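2-hydroxyisobutyryl-CoA mutase large subunit (Aquincola tertiaricarbonis, PDB 4R3U) catalyses, together with its small cobalamin-binding subunit, the interconversion of 2-hydroxyisobutyryl-CoA and (S)-3-hydroxybutyryl-CoA. Local coordinates at residues A[68-71]-A[72-75]; A[111-114]-A[115-119]; A[316-319]-A[320-324]; A[447-450]-A[451-454]; A[495-498]-A[499-503]. All coordinates share one frame; numbering follows the deposited sequence.

Contact 1 (A[68-71]-A[72-75]); sequences DTPL and EDIG
Pro70 and Leu71 turn back on Asp73, Ile74 and Gly75 in a short 3-10 turn, set in the long loop between strands 56-57 and 97-102. It illustrates how a loop can close on itself through its backbone while its side chains serve quite different neighbours. Backbone hydrogen bonds come first. Asp73 N donates to Pro70 O over 3.1 Å, the three-residue spacing that defines such a turn, and Ile74 N repeats the step to Leu71 O at the same 3.1 Å. Leu71 O is gripped twice, because Gly75 N also reaches it, at 2.8 Å; this second donor comes almost end-on to the carbonyl, whereas Ile74 N stands above its plane. Gly75 has a positive phi of 63°, and a beta carbon there would press on Glu72 O.

The apolar contacts are few. Leu71 CD2 meets Ile74 CD1 at 4.0 Å, the two branches slanting across one another, and both side chains also pack on Tyr420 of the second subunit, another copy of this protein. Thr69 turns its methyl CG2 to Asp73 CB at about a right angle, while its hydroxyl is hydrogen-bonded to Thr427.

Polar links lead outward from Asp73. Its OD2 forms a salt bridge with Lys322, and its carbonyl oxygen is hydrogen-bonded to Thr83 and Arg318, so the turn is fastened to helix 306-327. Glu72, in contrast, folds back beside the proline ring: with CG wedged between its own backbone N and carbonyl carbon (chi1 65°), OE1 comes to 3.4 Å from Pro70 CB.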
loop_
_atom_site.group_PDB
_atom_site.type_symbol
_atom_site.label_atom_id
_atom_site.label_comp_id
_atom_site.label_asym_id
_atom_site.label_seq_id
_atom_site.Cartn_x
_atom_site.Cartn_y
_atom_site.Cartn_z
ATOM N N ASP A 68 21.702 -13.183 -21.095
ATOM C CA ASP A 68 21.221 -13.486 -22.434
ATOM C C ASP A 68 20.268 -12.427 -23.002
ATOM O O ASP A 68 20.021 -12.429 -24.202
ATOM C CB ASP A 68 20.699 -14.934 -22.537
ATOM C CG ASP A 68 21.754 -16.012 -22.217
ATOM O OD1 ASP A 68 22.973 -15.754 -22.428
ATOM O OD2 ASP A 68 21.361 -17.117 -21.781
ATOM N N THR A 69 19.789 -11.483 -22.161
ATOM C CA THR A 69 18.967 -10.359 -22.608
ATOM C C THR A 69 19.925 -9.191 -22.912
ATOM O O THR A 69 20.601 -8.703 -21.996
ATOM C CB THR A 69 17.921 -9.939 -21.560
ATOM O OG1 THR A 69 17.073 -11.037 -21.244
ATOM C CG2 THR A 69 17.081 -8.772 -22.021
ATOM N N PRO A 70 20.009 -8.723 -24.181
ATOM C CA PRO A 70 20.901 -7.590 -24.476
ATOM C C PRO A 70 20.383 -6.324 -23.793
ATOM O O PRO A 70 19.167 -6.175 -23.617
ATOM C CB PRO A 70 20.831 -7.470 -26.006
ATOM C CG PRO A 70 19.546 -8.070 -26.381
ATOM C CD PRO A 70 19.298 -9.173 -25.395
ATOM N N LEU A 71 21.306 -5.413 -23.422
ATOM C CA LEU A 71 20.965 -4.154 -22.774
ATOM C C LEU A 71 20.117 -3.226 -23.627
ATOM O O LEU A 71 19.396 -2.409 -23.063
ATOM C CB LEU A 71 22.202 -3.469 -22.211
ATOM C CG LEU A 71 22.878 -4.162 -21.024
ATOM C CD1 LEU A 71 23.965 -3.291 -20.469
ATOM C CD2 LEU A 71 21.866 -4.528 -19.923
ATOM N N GLU A 72 20.120 -3.412 -24.968
ATOM C CA GLU A 72 19.286 -2.667 -25.927
ATOM C C GLU A 72 17.792 -2.916 -25.689
ATOM O O GLU A 72 17.000 -2.004 -25.928
ATOM C CB GLU A 72 19.684 -2.964 -27.395
ATOM C CG GLU A 72 19.463 -4.387 -27.889
ATOM C CD GLU A 72 20.325 -4.810 -29.060
ATOM O OE1 GLU A 72 21.228 -5.656 -28.863
ATOM O OE2 GLU A 72 20.080 -4.316 -30.184
ATOM N N ASP A 73 17.411 -4.148 -25.213
ATOM C CA ASP A 73 16.034 -4.575 -24.895
ATOM C C ASP A 73 15.524 -3.964 -23.568
ATOM O O ASP A 73 14.329 -4.066 -23.242
ATOM C CB ASP A 73 15.921 -6.119 -24.892
ATOM C CG ASP A 73 15.589 -6.719 -26.248
ATOM O OD1 ASP A 73 15.678 -5.996 -27.253
ATOM O OD2 ASP A 73 15.243 -7.909 -26.301
ATOM N N ILE A 74 16.449 -3.361 -22.793
ATOM C CA ILE A 74 16.143 -2.642 -21.569
ATOM C C ILE A 74 16.159 -1.173 -22.007
ATOM O O ILE A 74 15.091 -0.573 -22.185
ATOM C CB ILE A 74 17.114 -3.010 -20.410
ATOM C CG1 ILE A 74 16.949 -4.514 -20.055
ATOM C CG2 ILE A 74 16.835 -2.123 -19.181
ATOM C CD1 ILE A 74 17.996 -5.116 -19.122
ATOM N N GLY A 75 17.355 -0.682 -22.327
ATOM C CA GLY A 75 17.591 0.633 -22.901
ATOM C C GLY A 75 17.223 1.846 -22.074
ATOM O O GLY A 75 17.703 2.020 -20.941
#

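Contact 2 (A[111-114]-A[115-119]); sequences NKRF and KYLIA
Lys115 lies extended alongside the preceding turn of the helix, and its ammonium group meets the amide of Asn111, a textbook example of two side chains four residues apart joined along one face of a helix. Asn111 CG stands opposite its backbone N (chi1 178°), which swings the amide out to the lysine. Lys115 NZ then donates to Asn111 OD1 at 2.7 Å, lying in the carbonyl plane on a lone pair. On the way out the lysine chain passes close to the backbone, with its CG 3.3 Å from Asn111 O. Both polar ends have further partners: the ammonium forms a salt bridge with Asp167, and Asn111 ND2 donates to the carbonyls of Leu164 and Ala166. A methionine in place of Lys115 would probably leave Asp167 without this countercharge and Asn111 OD1 without this donor.

Around the helix from this pair, Arg113 slants across Leu117, its CG 3.9 Å from Leu117 CD1. Its chain is bent at the second and third torsions, and CD approaches the Tyr116 ring obliquely, 4.2 Å from Tyr116 CD2. The guanidinium is held by Pro388 O, and the Arg113 side chain comes within about 6 Å of the bound 5'-deoxyadenosine. Regular helical hydrogen bonds run along the backbone, among them Leu117 N to Arg113 O at 2.9 Å.

Helix 107-119 is the crossover of the beta-alpha-beta unit between the parallel strands 97-102 and 125-128 of the TIM-barrel part. Phe114 packs on both strands, Ile118 on Ile125, and Arg113 and Leu117 meet Met393 of helix 390-405.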
loop_
_atom_site.group_PDB
_atom_site.type_symbol
_atom_site.label_atom_id
_atom_site.label_comp_id
_atom_site.label_asym_id
_atom_site.label_seq_id
_atom_site.Cartn_x
_atom_site.Cartn_y
_atom_site.Cartn_z
ATOM N N ASN A 111 -22.865 13.525 -13.799
ATOM C CA ASN A 111 -22.225 14.843 -13.911
ATOM C C ASN A 111 -21.851 15.392 -12.518
ATOM O O ASN A 111 -20.782 15.975 -12.367
ATOM C CB ASN A 111 -23.142 15.831 -14.642
ATOM C CG ASN A 111 -22.593 17.220 -14.757
ATOM O OD1 ASN A 111 -22.975 18.113 -14.003
ATOM N ND2 ASN A 111 -21.679 17.432 -15.697
ATOM N N LYS A 112 -22.734 15.196 -11.510
ATOM C CA LYS A 112 -22.530 15.598 -10.118
ATOM C C LYS A 112 -21.285 14.851 -9.555
ATOM O O LYS A 112 -20.413 15.485 -8.941
ATOM C CB LYS A 112 -23.810 15.318 -9.290
ATOM C CG LYS A 112 -23.732 15.733 -7.805
ATOM C CD LYS A 112 -24.767 15.020 -6.930
ATOM C CE LYS A 112 -24.213 13.890 -6.055
ATOM N NZ LYS A 112 -24.344 12.531 -6.666
ATOM N N ARG A 113 -21.190 13.520 -9.813
ATOM C CA ARG A 113 -20.036 12.687 -9.421
ATOM C C ARG A 113 -18.738 13.124 -10.136
ATOM O O ARG A 113 -17.703 13.155 -9.483
ATOM C CB ARG A 113 -20.308 11.185 -9.649
ATOM C CG ARG A 113 -19.222 10.234 -9.110
ATOM C CD ARG A 113 -18.990 10.316 -7.601
ATOM N NE ARG A 113 -20.097 9.699 -6.886
ATOM C CZ ARG A 113 -20.103 8.437 -6.484
ATOM N NH1 ARG A 113 -21.165 7.937 -5.886
ATOM N NH2 ARG A 113 -19.077 7.641 -6.756
ATOM N N PHE A 114 -18.789 13.494 -11.458
ATOM C CA PHE A 114 -17.613 14.021 -12.184
ATOM C C PHE A 114 -17.033 15.196 -11.414
ATOM O O PHE A 114 -15.836 15.226 -11.132
ATOM C CB PHE A 114 -17.959 14.492 -13.614
ATOM C CG PHE A 114 -18.220 13.410 -14.631
ATOM C CD1 PHE A 114 -17.836 12.088 -14.390
ATOM C CD2 PHE A 114 -18.873 13.701 -15.827
ATOM C CE1 PHE A 114 -18.086 11.087 -15.339
ATOM C CE2 PHE A 114 -19.076 12.709 -16.790
ATOM C CZ PHE A 114 -18.699 11.404 -16.531
ATOM N N LYS A 115 -17.908 16.146 -11.062
ATOM C CA LYS A 115 -17.584 17.384 -10.335
ATOM C C LYS A 115 -16.995 17.103 -8.966
ATOM O O LYS A 115 -15.971 17.700 -8.628
ATOM C CB LYS A 115 -18.780 18.342 -10.314
ATOM C CG LYS A 115 -19.129 18.800 -11.728
ATOM C CD LYS A 115 -20.431 19.553 -11.830
ATOM C CE LYS A 115 -20.552 20.241 -13.168
ATOM N NZ LYS A 115 -21.968 20.612 -13.459
ATOM N N TYR A 116 -17.567 16.129 -8.223
ATOM C CA TYR A 116 -17.046 15.689 -6.931
ATOM C C TYR A 116 -15.616 15.140 -7.089
ATOM O O TYR A 116 -14.708 15.514 -6.328
ATOM C CB TYR A 116 -17.943 14.601 -6.319
ATOM C CG TYR A 116 -17.338 13.993 -5.082
ATOM C CD1 TYR A 116 -17.416 14.645 -3.851
ATOM C CD2 TYR A 116 -16.609 12.803 -5.151
ATOM C CE1 TYR A 116 -16.818 14.107 -2.709
ATOM C CE2 TYR A 116 -15.984 12.272 -4.021
ATOM C CZ TYR A 116 -16.112 12.917 -2.798
ATOM O OH TYR A 116 -15.544 12.386 -1.672
ATOM N N LEU A 117 -15.443 14.203 -8.052
ATOM C CA LEU A 117 -14.179 13.533 -8.374
ATOM C C LEU A 117 -13.119 14.536 -8.788
ATOM O O LEU A 117 -11.979 14.423 -8.334
ATOM C CB LEU A 117 -14.396 12.451 -9.468
ATOM C CG LEU A 117 -15.242 11.232 -9.073
ATOM C CD1 LEU A 117 -15.549 10.386 -10.266
ATOM C CD2 LEU A 117 -14.567 10.411 -7.968
ATOM N N ILE A 118 -13.493 15.541 -9.615
ATOM C CA ILE A 118 -12.596 16.642 -10.007
ATOM C C ILE A 118 -12.179 17.468 -8.773
ATOM O O ILE A 118 -10.997 17.730 -8.586
ATOM C CB ILE A 118 -13.190 17.487 -11.183
ATOM C CG1 ILE A 118 -13.204 16.607 -12.475
ATOM C CG2 ILE A 118 -12.408 18.810 -11.395
ATOM C CD1 ILE A 118 -14.059 17.076 -13.636
ATOM N N ALA A 119 -13.119 17.824 -7.916
ATOM C CA ALA A 119 -12.842 18.572 -6.680
ATOM C C ALA A 119 -11.891 17.781 -5.755
ATOM O O ALA A 119 -11.129 18.398 -5.025
ATOM C CB ALA A 119 -14.146 18.872 -5.952
#

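Contact 3 (A[316-319]-A[320-324]); sequences LRRC and YAKIM
Two flat groups of this helical turn are the guanidinium of Arg318, approached obliquely by Lys322, and the ring of Tyr320. One face of the Tyr320 ring carries Met324 CG, 3.5 Å above the ring plane and displaced to the rim; Phe298 of the neighbouring strand makes an edge-to-face pair with the same ring. Lys322 CG lies anti to the carbonyl carbon (chi1 -71°) and the chain runs out extended, which lays it beside Arg318. The two side chains point the same way, their aliphatic parts touching at Arg318 CG and Lys322 CE, 4.0 Å apart.

Ile323 covers the backbone of Cys319: its N donates to Cys319 O at 2.9 Å, while CG1 sits 3.1 Å from that same Cys319 O. Beyond, its side chain meets Leu272, Phe434 and Leu437, so an alanine here would probably open a gap between this helix and helices 264-283 and 420-442.

Helix 306-327 links strands 298-302 and 340-344 in a beta-alpha-beta unit. The cations of Arg318 and Lys322, with Arg318 NE and Lys322 NZ 4.5 Å apart, share the carboxylate of Glu430, which, with Asp73 as a second acid, is likely to offset the clustered positive charge.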
loop_
_atom_site.group_PDB
_atom_site.type_symbol
_atom_site.label_atom_id
_atom_site.label_comp_id
_atom_site.label_asym_id
_atom_site.label_seq_id
_atom_site.Cartn_x
_atom_site.Cartn_y
_atom_site.Cartn_z
ATOM N N LEU A 316 4.880 -6.212 -22.288
ATOM C CA LEU A 316 3.857 -5.752 -23.244
ATOM C C LEU A 316 4.388 -4.623 -24.108
ATOM O O LEU A 316 4.228 -4.670 -25.322
ATOM C CB LEU A 316 2.591 -5.279 -22.497
ATOM C CG LEU A 316 1.600 -6.371 -22.143
ATOM C CD1 LEU A 316 0.725 -5.951 -20.991
ATOM C CD2 LEU A 316 0.784 -6.773 -23.359
ATOM N N ARG A 317 5.050 -3.619 -23.492
ATOM C CA ARG A 317 5.631 -2.482 -24.209
ATOM C C ARG A 317 6.682 -2.921 -25.199
ATOM O O ARG A 317 6.721 -2.371 -26.304
ATOM C CB ARG A 317 6.214 -1.453 -23.241
ATOM C CG ARG A 317 5.215 -0.385 -22.812
ATOM C CD ARG A 317 5.886 0.880 -22.305
ATOM N NE ARG A 317 6.695 0.605 -21.116
ATOM C CZ ARG A 317 6.261 0.706 -19.864
ATOM N NH1 ARG A 317 5.041 1.162 -19.613
ATOM N NH2 ARG A 317 7.053 0.386 -18.856
ATOM N N ARG A 318 7.538 -3.908 -24.811
ATOM C CA ARG A 318 8.620 -4.441 -25.655
ATOM C C ARG A 318 8.067 -5.234 -26.836
ATOM O O ARG A 318 8.512 -5.032 -27.965
ATOM C CB ARG A 318 9.613 -5.286 -24.828
ATOM C CG ARG A 318 10.848 -5.754 -25.615
ATOM C CD ARG A 318 12.044 -5.906 -24.718
ATOM N NE ARG A 318 12.098 -7.223 -24.100
ATOM C CZ ARG A 318 12.748 -7.511 -22.977
ATOM N NH1 ARG A 318 12.782 -8.755 -22.529
ATOM N NH2 ARG A 318 13.377 -6.560 -22.298
ATOM N N CYS A 319 7.095 -6.133 -26.566
ATOM C CA CYS A 319 6.407 -6.980 -27.548
ATOM C C CYS A 319 5.685 -6.121 -28.582
ATOM O O CYS A 319 5.838 -6.336 -29.787
ATOM C CB CYS A 319 5.450 -7.942 -26.848
ATOM S SG CYS A 319 6.270 -9.223 -25.867
ATOM N N TYR A 320 4.957 -5.105 -28.094
ATOM C CA TYR A 320 4.235 -4.153 -28.916
ATOM C C TYR A 320 5.171 -3.407 -29.856
ATOM O O TYR A 320 4.863 -3.320 -31.044
ATOM C CB TYR A 320 3.460 -3.157 -28.041
ATOM C CG TYR A 320 2.767 -2.074 -28.844
ATOM C CD1 TYR A 320 1.623 -2.355 -29.588
ATOM C CD2 TYR A 320 3.259 -0.771 -28.866
ATOM C CE1 TYR A 320 0.972 -1.361 -30.321
ATOM C CE2 TYR A 320 2.620 0.229 -29.590
ATOM C CZ TYR A 320 1.478 -0.074 -30.320
ATOM O OH TYR A 320 0.847 0.903 -31.039
ATOM N N ALA A 321 6.307 -2.869 -29.328
ATOM C CA ALA A 321 7.301 -2.158 -30.144
ATOM C C ALA A 321 7.804 -3.046 -31.284
ATOM O O ALA A 321 7.767 -2.619 -32.451
ATOM C CB ALA A 321 8.462 -1.707 -29.291
ATOM N N LYS A 322 8.213 -4.304 -30.938
ATOM C CA LYS A 322 8.749 -5.283 -31.877
ATOM C C LYS A 322 7.762 -5.651 -32.977
ATOM O O LYS A 322 8.166 -5.739 -34.131
ATOM C CB LYS A 322 9.295 -6.516 -31.137
ATOM C CG LYS A 322 10.583 -6.217 -30.388
ATOM C CD LYS A 322 11.076 -7.359 -29.509
ATOM C CE LYS A 322 12.473 -7.043 -29.013
ATOM N NZ LYS A 322 13.105 -8.201 -28.328
ATOM N N ILE A 323 6.470 -5.821 -32.621
ATOM C CA ILE A 323 5.379 -6.187 -33.545
ATOM C C ILE A 323 5.156 -5.067 -34.558
ATOM O O ILE A 323 5.147 -5.322 -35.759
ATOM C CB ILE A 323 4.077 -6.545 -32.763
ATOM C CG1 ILE A 323 4.232 -7.865 -31.963
ATOM C CG2 ILE A 323 2.859 -6.606 -33.677
ATOM C CD1 ILE A 323 3.119 -8.037 -30.800
ATOM N N MET A 324 4.984 -3.831 -34.063
ATOM C CA MET A 324 4.753 -2.633 -34.870
ATOM C C MET A 324 5.898 -2.342 -35.843
ATOM O O MET A 324 5.644 -2.131 -37.036
ATOM C CB MET A 324 4.420 -1.428 -33.964
ATOM C CG MET A 324 3.147 -1.623 -33.129
ATOM S SD MET A 324 1.674 -2.270 -34.011
ATOM C CE MET A 324 1.130 -0.847 -34.781
#

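Contact 4 (A[447-450]-A[451-454]); sequences IKLI and EQGW
Leu449 lays a methyl over one face of the Trp454 indole, and this CH-pi contact is the centre of the turn. Leu449 CD2 stands 4.1 Å from the centroid of the six-membered Trp454 ring, 24° off its normal, and touches Trp454 CE3 at 3.7 Å, nearer the rim than the middle. Trp454 CG, opposite the backbone N (chi1 -176°), carries the indole alongside Leu449, the two side chains pointing the same way. On another side of the helix, Glu451 reaches back along the turn: its OE2 approaches Ile447 CG2 at 3.5 Å and its OE1 approaches Lys448 CE at 3.4 Å, although the charged ends of Lys448 and Glu451 do not meet.

What positions the leucine and the indole is a Schellman motif at the end of helix 446-451. Gly453, with a positive phi of 69°, donates from N to Ile450 O at 3.0 Å, and Trp454 N closes the wider loop to Leu449 O at 2.8 Å. Gly453 is also the N-cap of helix 454-472, so a single residue ends one helix and opens the next.

Farther out, Val440 of helix 420-442 packs against both Leu449 and Trp454. Ile450 faces Leu213, Tyr216 and Met217 of helix 213-219, and its carbonyl oxygen also accepts from Gln456 NE2.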
loop_
_atom_site.group_PDB
_atom_site.type_symbol
_atom_site.label_atom_id
_atom_site.label_comp_id
_atom_site.label_asym_id
_atom_site.label_seq_id
_atom_site.Cartn_x
_atom_site.Cartn_y
_atom_site.Cartn_z
ATOM N N ILE A 447 -10.129 -14.290 -34.985
ATOM C CA ILE A 447 -11.550 -14.477 -35.301
ATOM C C ILE A 447 -11.974 -15.930 -35.329
ATOM O O ILE A 447 -12.942 -16.275 -34.646
ATOM C CB ILE A 447 -12.050 -13.602 -36.482
ATOM C CG1 ILE A 447 -11.867 -12.108 -36.114
ATOM C CG2 ILE A 447 -13.523 -13.913 -36.814
ATOM C CD1 ILE A 447 -12.221 -11.151 -37.144
ATOM N N LYS A 448 -11.200 -16.791 -36.009
ATOM C CA LYS A 448 -11.475 -18.234 -36.081
ATOM C C LYS A 448 -11.429 -18.907 -34.705
ATOM O O LYS A 448 -12.320 -19.694 -34.386
ATOM C CB LYS A 448 -10.533 -18.955 -37.070
ATOM C CG LYS A 448 -10.579 -18.419 -38.509
ATOM C CD LYS A 448 -11.962 -18.436 -39.253
ATOM C CE LYS A 448 -12.628 -17.062 -39.437
ATOM N NZ LYS A 448 -11.710 -15.967 -39.915
ATOM N N LEU A 449 -10.421 -18.549 -33.883
ATOM C CA LEU A 449 -10.229 -19.061 -32.530
ATOM C C LEU A 449 -11.303 -18.559 -31.581
ATOM O O LEU A 449 -11.661 -19.285 -30.655
ATOM C CB LEU A 449 -8.817 -18.734 -32.019
ATOM C CG LEU A 449 -7.708 -19.786 -32.215
ATOM C CD1 LEU A 449 -7.848 -20.519 -33.526
ATOM C CD2 LEU A 449 -6.338 -19.144 -32.134
ATOM N N ILE A 450 -11.833 -17.340 -31.821
ATOM C CA ILE A 450 -12.949 -16.752 -31.065
ATOM C C ILE A 450 -14.186 -17.564 -31.438
ATOM O O ILE A 450 -14.929 -17.982 -30.550
ATOM C CB ILE A 450 -13.126 -15.219 -31.334
ATOM C CG1 ILE A 450 -12.036 -14.389 -30.602
ATOM C CG2 ILE A 450 -14.533 -14.736 -30.968
ATOM C CD1 ILE A 450 -12.009 -12.855 -30.932
ATOM N N GLU A 451 -14.356 -17.863 -32.748
ATOM C CA GLU A 451 -15.458 -18.695 -33.245
ATOM C C GLU A 451 -15.378 -20.146 -32.710
ATOM O O GLU A 451 -16.417 -20.782 -32.533
ATOM C CB GLU A 451 -15.507 -18.680 -34.776
ATOM C CG GLU A 451 -15.985 -17.366 -35.373
ATOM C CD GLU A 451 -15.786 -17.195 -36.872
ATOM O OE1 GLU A 451 -15.192 -18.094 -37.517
ATOM O OE2 GLU A 451 -16.216 -16.143 -37.401
ATOM N N GLN A 452 -14.158 -20.661 -32.449
ATOM C CA GLN A 452 -13.943 -22.019 -31.908
ATOM C C GLN A 452 -14.045 -22.006 -30.349
ATOM O O GLN A 452 -14.012 -23.071 -29.726
ATOM C CB GLN A 452 -12.557 -22.570 -32.332
ATOM C CG GLN A 452 -12.386 -22.935 -33.823
ATOM C CD GLN A 452 -10.926 -23.190 -34.232
ATOM O OE1 GLN A 452 -10.079 -23.614 -33.427
ATOM N NE2 GLN A 452 -10.587 -22.945 -35.502
ATOM N N GLY A 453 -14.102 -20.803 -29.754
ATOM C CA GLY A 453 -14.143 -20.579 -28.313
ATOM C C GLY A 453 -12.854 -20.937 -27.598
ATOM O O GLY A 453 -12.874 -21.243 -26.402
ATOM N N TRP A 454 -11.726 -20.898 -28.330
ATOM C CA TRP A 454 -10.391 -21.264 -27.871
ATOM C C TRP A 454 -9.833 -20.372 -26.746
ATOM O O TRP A 454 -9.259 -20.894 -25.780
ATOM C CB TRP A 454 -9.435 -21.315 -29.075
ATOM C CG TRP A 454 -8.027 -21.763 -28.780
ATOM C CD1 TRP A 454 -7.553 -23.042 -28.783
ATOM C CD2 TRP A 454 -6.889 -20.912 -28.558
ATOM N NE1 TRP A 454 -6.192 -23.042 -28.567
ATOM C CE2 TRP A 454 -5.761 -21.750 -28.430
ATOM C CE3 TRP A 454 -6.716 -19.519 -28.467
ATOM C CZ2 TRP A 454 -4.478 -21.241 -28.226
ATOM C CZ3 TRP A 454 -5.448 -19.014 -28.240
ATOM C CH2 TRP A 454 -4.342 -19.869 -28.139
#

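Contact 5 (A[495-498]-A[499-503]); sequences HPYD and NTTAE
Asp498 and Thr500 are brought together by two torsions: Asp498 CG lies opposite its backbone N (chi1 178°), throwing the carboxylate forward, and Thr500 OG1 sits between its own N and carbonyl carbon (chi1 65°), turned back to meet it. Asp498 OD1 is thereby held twice, by Thr500 OG1 at 2.7 Å and by Thr500 N at 3.1 Å, both arriving from the same face of the carboxylate. The other oxygen, OD2, forms a salt bridge with Arg504, whose NE also donates to Thr500 OG1.

Asp498 O is also held twice, by Thr501 OG1 at 2.7 Å and by Thr501 N at 3.2 Å, with N above the carbonyl plane. Beside this cluster Asn499 ND2 meets the edge of the Tyr497 ring, 3.4 Å from Tyr497 CD2, with amide and ring planes 81° apart. A water donates to Tyr497 OH and accepts from Ala502 N, joining the ring to the first turn of the helix; the hydroxyl is also hydrogen-bonded to Val148 O, and Arg150 makes a cation-pi contact with the ring.

A type I turn from Asp498 to Thr501, with an Asx turn of Asp498 onto Thr500 N, is a classic way to lead a loop into a helix, here helix 501-515.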
loop_
_atom_site.group_PDB
_atom_site.type_symbol
_atom_site.label_atom_id
_atom_site.label_comp_id
_atom_site.label_asym_id
_atom_site.label_seq_id
_atom_site.Cartn_x
_atom_site.Cartn_y
_atom_site.Cartn_z
ATOM N N HIS A 495 -23.837 2.859 -2.011
ATOM C CA HIS A 495 -24.401 3.759 -3.014
ATOM C C HIS A 495 -25.810 3.267 -3.413
ATOM O O HIS A 495 -25.961 2.104 -3.788
ATOM C CB HIS A 495 -23.515 3.855 -4.260
ATOM C CG HIS A 495 -23.996 4.893 -5.239
ATOM N ND1 HIS A 495 -23.660 6.242 -5.046
ATOM C CD2 HIS A 495 -24.746 4.789 -6.366
ATOM C CE1 HIS A 495 -24.195 6.894 -6.059
ATOM N NE2 HIS A 495 -24.840 6.075 -6.888
ATOM N N PRO A 496 -26.859 4.120 -3.296
ATOM C CA PRO A 496 -28.215 3.648 -3.622
ATOM C C PRO A 496 -28.651 3.958 -5.047
ATOM O O PRO A 496 -28.187 4.905 -5.697
ATOM C CB PRO A 496 -29.087 4.393 -2.614
ATOM C CG PRO A 496 -28.320 5.713 -2.367
ATOM C CD PRO A 496 -26.879 5.522 -2.810
ATOM N N TYR A 497 -29.596 3.156 -5.510
ATOM C CA TYR A 497 -30.243 3.319 -6.791
ATOM C C TYR A 497 -31.454 4.226 -6.557
ATOM O O TYR A 497 -32.230 4.001 -5.624
ATOM C CB TYR A 497 -30.691 1.939 -7.345
ATOM C CG TYR A 497 -31.390 2.009 -8.691
ATOM C CD1 TYR A 497 -30.713 2.444 -9.830
ATOM C CD2 TYR A 497 -32.729 1.657 -8.820
ATOM C CE1 TYR A 497 -31.360 2.557 -11.057
ATOM C CE2 TYR A 497 -33.387 1.751 -10.051
ATOM C CZ TYR A 497 -32.693 2.195 -11.169
ATOM O OH TYR A 497 -33.318 2.284 -12.387
ATOM N N ASP A 498 -31.590 5.265 -7.387
ATOM C CA ASP A 498 -32.708 6.201 -7.365
ATOM C C ASP A 498 -33.801 5.562 -8.229
ATOM O O ASP A 498 -33.616 5.387 -9.450
ATOM C CB ASP A 498 -32.254 7.559 -7.945
ATOM C CG ASP A 498 -33.300 8.656 -8.038
ATOM O OD1 ASP A 498 -34.488 8.388 -7.715
ATOM O OD2 ASP A 498 -32.946 9.766 -8.481
ATOM N N ASN A 499 -34.928 5.197 -7.601
ATOM C CA ASN A 499 -36.039 4.558 -8.312
ATOM C C ASN A 499 -36.837 5.451 -9.306
ATOM O O ASN A 499 -37.745 4.955 -9.981
ATOM C CB ASN A 499 -36.939 3.784 -7.342
ATOM C CG ASN A 499 -36.287 2.530 -6.788
ATOM O OD1 ASN A 499 -36.138 2.366 -5.574
ATOM N ND2 ASN A 499 -35.891 1.604 -7.662
ATOM N N THR A 500 -36.471 6.740 -9.427
ATOM C CA THR A 500 -37.105 7.682 -10.362
ATOM C C THR A 500 -36.309 7.751 -11.660
ATOM O O THR A 500 -36.778 8.380 -12.612
ATOM C CB THR A 500 -37.204 9.107 -9.776
ATOM O OG1 THR A 500 -35.895 9.651 -9.578
ATOM C CG2 THR A 500 -38.013 9.178 -8.512
ATOM N N THR A 501 -35.107 7.123 -11.691
ATOM C CA THR A 501 -34.187 7.092 -12.845
ATOM C C THR A 501 -34.931 6.693 -14.123
ATOM O O THR A 501 -34.902 7.478 -15.079
ATOM C CB THR A 501 -32.991 6.138 -12.585
ATOM O OG1 THR A 501 -32.261 6.555 -11.423
ATOM C CG2 THR A 501 -32.073 6.004 -13.792
ATOM N N ALA A 502 -35.613 5.502 -14.144
ATOM C CA ALA A 502 -36.328 5.070 -15.358
ATOM C C ALA A 502 -37.338 6.121 -15.853
ATOM O O ALA A 502 -37.179 6.602 -16.978
ATOM C CB ALA A 502 -36.985 3.710 -15.171
ATOM N N GLU A 503 -38.283 6.566 -14.978
ATOM C CA GLU A 503 -39.279 7.589 -15.282
ATOM C C GLU A 503 -38.629 8.862 -15.874
ATOM O O GLU A 503 -39.049 9.326 -16.936
ATOM C CB GLU A 503 -40.087 7.908 -14.004
ATOM C CG GLU A 503 -41.237 8.901 -14.174
ATOM C CD GLU A 503 -40.916 10.334 -13.775
ATOM O OE1 GLU A 503 -40.309 10.534 -12.696
ATOM O OE2 GLU A 503 -41.280 11.261 -14.541
HETATM O O HOH W 1 -35.723 3.339 -11.825
HETATM O O HOH W 2 -29.536 6.118 -9.845
#

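The five contacts follow one another along the chain without overlap. Contacts 1 and 3 are neighbours, with centres about 14 Å apart, and join through Asp73: a loop preceding the parallel sheet is clamped to a barrel helix. Contacts 2 and 5, about 19 Å apart between centres, meet where Arg113 packs on His495, near the bound cobalamin and 5'-deoxyadenosine. These two pairs lie on opposite sides of the chain's centre. Contacts 2 and 3 sit on crossover helices of the same parallel sheet, whereas contact 4, about 24 Å from contact 3 between centres, turns between later helices. One pair thus ties an early loop to the barrel, and the other lies beside its cofactor end.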